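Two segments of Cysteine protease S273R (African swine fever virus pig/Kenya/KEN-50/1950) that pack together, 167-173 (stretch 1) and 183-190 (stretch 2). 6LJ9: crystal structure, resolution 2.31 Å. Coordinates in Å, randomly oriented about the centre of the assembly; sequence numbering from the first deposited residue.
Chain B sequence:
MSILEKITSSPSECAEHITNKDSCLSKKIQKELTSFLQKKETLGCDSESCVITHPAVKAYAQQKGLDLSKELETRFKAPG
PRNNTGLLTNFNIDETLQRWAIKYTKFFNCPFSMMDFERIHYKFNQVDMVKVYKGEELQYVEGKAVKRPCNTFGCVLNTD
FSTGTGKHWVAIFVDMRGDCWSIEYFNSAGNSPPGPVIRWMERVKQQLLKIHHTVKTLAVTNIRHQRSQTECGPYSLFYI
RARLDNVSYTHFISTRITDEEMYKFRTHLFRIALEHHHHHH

Stretch 1, residues 167-173: KHWVAIF
Stretch 2, residues 183-190: IEYFNSAG

The contact between residues 167-173 and 183-190 of this viral cysteine protease is a pair of adjacent antiparallel β-strands, zipped by backbone hydrogen bonds and extended at one end by a side-chain hydrogen bond from a histidine to an asparagine at the head of a turn. Such pairs illustrate how backbone register dictates which side chains meet. The strand of stretch 1 and that of stretch 2, which contains Glu184 to Phe186, run at 170° to one another (N-to-C directions), their axes approaching to 4.8 Å, and the two stretches together bury 519 Å².

The pairs alternate in type, as antiparallel geometry requires. Ala171 faces Phe186 and Phe173 faces Glu184 as hydrogen-bonded pairs, with CA-CA distances of 5.2 and 5.0 Å; between them lies the non-hydrogen-bonded pair Ile172-Tyr185, CA to CA 4.7 Å. Phi/psi values are extended throughout, from -109/148 at Ala171 to -132/131 at Phe173, and from -117/137 at Glu184 to -112/122 at Phe186. Each hydrogen-bonded pair closes a small ring: Ala171 N donates to Phe186 O (3.1 Å) and Phe186 N to Ala171 O (2.9 Å), while Phe173 N donates to Glu184 O (3.0 Å) and Glu184 N to Phe173 O (2.7 Å). The non-hydrogen-bonded pair instead turns its CA-H bonds inward, so Ile172 CA lies 3.2 Å from Glu184 O and Tyr185 CA 3.6 Å from Ala171 O, both CA-H...O contacts.

Side chains alternate between the faces. Ala171, Phe173 (chi1 t, chi2 81°), Glu184 (m, t, chi3 14°) and Phe186 (t, chi2 69°) share one face, where Ala171 CB is 4.4 Å from Phe186 CB and Phe173 CD2 is 3.8 Å from Glu184 OE1. Ile172 (m, t) and Tyr185 (t, chi2 -89°) occupy the other. The end of Tyr185 comes nearer stretch 1, with Tyr185 CD2 4.1 Å from Ile172 CG1 and Tyr185 CE2 3.5 Å from Val170 CG2; the chi1 of Val170 is m.

Beyond the ladder, a type I turn spans Asn187 to Gly190, with Ser188 at -65/-20 and Ala189 at -85/-19, and is closed by Gly190 N to Asn187 O at 3.1 Å. Gly190 adopts 92/24, where a CB would be jammed against the preceding carbonyl oxygen. Asn187 (t, chi2 -34°) links turn and partner: Asn187 OD1 accepts from Ala189 N at 2.9 Å and, at the edge of the imidazole, from His168 NE2 at 3.0 Å. His168, poorly ordered, has chi1 t and chi2 82°; His168 CE1 sits 3.8 Å from Ala189 CB.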

# COMPACT_ATOMS: atom_id res chain seq x y z
N LYS B 167 -22.47 -15.39 -20.76
CA LYS B 167 -21.43 -14.66 -20.05
C LYS B 167 -21.79 -14.49 -18.58
O LYS B 167 -22.85 -13.95 -18.25
CB LYS B 167 -21.21 -13.30 -20.71
CG LYS B 167 -20.36 -12.34 -19.90
CD LYS B 167 -20.30 -10.97 -20.55
CE LYS B 167 -19.66 -11.03 -21.92
NZ LYS B 167 -19.58 -9.69 -22.56
N HIS B 168 -20.90 -14.94 -17.70
CA HIS B 168 -21.06 -14.77 -16.26
C HIS B 168 -19.69 -14.53 -15.66
O HIS B 168 -18.84 -15.43 -15.65
CB HIS B 168 -21.73 -15.99 -15.62
CG HIS B 168 -22.07 -15.81 -14.18
ND1 HIS B 168 -23.21 -15.16 -13.76
CD2 HIS B 168 -21.41 -16.18 -13.05
CE1 HIS B 168 -23.24 -15.14 -12.44
NE2 HIS B 168 -22.16 -15.75 -11.98
N TRP B 169 -19.47 -13.32 -15.15
CA TRP B 169 -18.18 -12.96 -14.58
C TRP B 169 -18.09 -13.39 -13.13
O TRP B 169 -19.03 -13.21 -12.35
CB TRP B 169 -17.94 -11.45 -14.68
CG TRP B 169 -17.94 -10.93 -16.09
CD1 TRP B 169 -18.94 -10.23 -16.70
CD2 TRP B 169 -16.88 -11.05 -17.05
NE1 TRP B 169 -18.57 -9.92 -17.99
CE2 TRP B 169 -17.31 -10.40 -18.22
CE3 TRP B 169 -15.62 -11.64 -17.02
CZ2 TRP B 169 -16.52 -10.33 -19.37
CZ3 TRP B 169 -14.83 -11.56 -18.16
CH2 TRP B 169 -15.28 -10.92 -19.31
N VAL B 170 -16.95 -13.98 -12.76
CA VAL B 170 -16.63 -14.29 -11.38
C VAL B 170 -15.23 -13.76 -11.09
O VAL B 170 -14.42 -13.56 -12.00
CB VAL B 170 -16.71 -15.80 -11.07
CG1 VAL B 170 -18.12 -16.32 -11.32
CG2 VAL B 170 -15.70 -16.57 -11.90
N ALA B 171 -14.95 -13.54 -9.81
CA ALA B 171 -13.70 -12.94 -9.38
C ALA B 171 -12.82 -13.97 -8.68
O ALA B 171 -13.31 -14.90 -8.04
CB ALA B 171 -13.95 -11.75 -8.44
N ILE B 172 -11.51 -13.79 -8.83
CA ILE B 172 -10.50 -14.57 -8.12
C ILE B 172 -9.53 -13.60 -7.46
O ILE B 172 -8.96 -12.74 -8.14
CB ILE B 172 -9.75 -15.54 -9.05
CG1 ILE B 172 -10.63 -16.75 -9.39
CG2 ILE B 172 -8.44 -15.99 -8.41
CD1 ILE B 172 -9.88 -17.91 -10.02
N PHE B 173 -9.36 -13.74 -6.15
CA PHE B 173 -8.50 -12.84 -5.38
C PHE B 173 -7.57 -13.67 -4.50
O PHE B 173 -8.02 -14.57 -3.79
CB PHE B 173 -9.33 -11.88 -4.53
CG PHE B 173 -8.53 -10.77 -3.92
CD1 PHE B 173 -8.20 -9.65 -4.67
CD2 PHE B 173 -8.09 -10.84 -2.61
CE1 PHE B 173 -7.46 -8.62 -4.11
CE2 PHE B 173 -7.35 -9.82 -2.05
CZ PHE B 173 -7.04 -8.71 -2.80
N ILE B 183 -6.69 -17.99 -1.08
CA ILE B 183 -7.04 -18.00 -2.49
C ILE B 183 -8.56 -18.03 -2.57
O ILE B 183 -9.18 -19.00 -2.11
CB ILE B 183 -6.40 -19.18 -3.23
CG1 ILE B 183 -4.89 -19.17 -3.03
CG2 ILE B 183 -6.75 -19.14 -4.71
CD1 ILE B 183 -4.22 -20.50 -3.34
N GLU B 184 -9.15 -16.98 -3.13
CA GLU B 184 -10.58 -16.75 -3.02
C GLU B 184 -11.25 -16.80 -4.38
O GLU B 184 -10.73 -16.26 -5.36
CB GLU B 184 -10.86 -15.40 -2.35
CG GLU B 184 -10.09 -15.20 -1.05
CD GLU B 184 -10.10 -13.77 -0.58
OE1 GLU B 184 -10.90 -12.97 -1.10
OE2 GLU B 184 -9.29 -13.43 0.32
N TYR B 185 -12.40 -17.47 -4.44
CA TYR B 185 -13.25 -17.52 -5.63
C TYR B 185 -14.62 -16.99 -5.24
O TYR B 185 -15.30 -17.58 -4.40
CB TYR B 185 -13.34 -18.94 -6.17
CG TYR B 185 -14.36 -19.12 -7.29
CD1 TYR B 185 -15.68 -19.44 -7.00
CD2 TYR B 185 -13.99 -18.99 -8.62
CE1 TYR B 185 -16.61 -19.61 -8.01
CE2 TYR B 185 -14.92 -19.15 -9.64
CZ TYR B 185 -16.23 -19.46 -9.32
OH TYR B 185 -17.16 -19.63 -10.32
N PHE B 186 -15.03 -15.88 -5.86
CA PHE B 186 -16.30 -15.24 -5.56
C PHE B 186 -17.23 -15.38 -6.76
O PHE B 186 -16.90 -14.94 -7.87
CB PHE B 186 -16.11 -13.77 -5.20
CG PHE B 186 -17.40 -13.02 -5.04
CD1 PHE B 186 -18.24 -13.28 -3.97
CD2 PHE B 186 -17.78 -12.05 -5.96
CE1 PHE B 186 -19.43 -12.59 -3.81
CE2 PHE B 186 -18.96 -11.36 -5.81
CZ PHE B 186 -19.79 -11.63 -4.74
N ASN B 187 -18.39 -16.00 -6.54
CA ASN B 187 -19.45 -16.10 -7.53
C ASN B 187 -20.69 -15.43 -6.95
O ASN B 187 -21.25 -15.91 -5.96
CB ASN B 187 -19.73 -17.57 -7.89
CG ASN B 187 -20.63 -17.71 -9.11
OD1 ASN B 187 -21.53 -16.91 -9.34
ND2 ASN B 187 -20.38 -18.75 -9.90
N SER B 188 -21.12 -14.33 -7.57
CA SER B 188 -22.27 -13.60 -7.06
C SER B 188 -23.56 -14.41 -7.13
O SER B 188 -24.51 -14.09 -6.42
CB SER B 188 -22.44 -12.29 -7.84
OG SER B 188 -22.67 -12.54 -9.21
N ALA B 189 -23.61 -15.44 -7.97
CA ALA B 189 -24.80 -16.27 -8.07
C ALA B 189 -24.84 -17.37 -7.02
O ALA B 189 -25.92 -17.91 -6.75
CB ALA B 189 -24.91 -16.88 -9.47
N GLY B 190 -23.70 -17.71 -6.42
CA GLY B 190 -23.65 -18.73 -5.40
C GLY B 190 -23.37 -20.13 -5.90
O GLY B 190 -23.73 -21.10 -5.22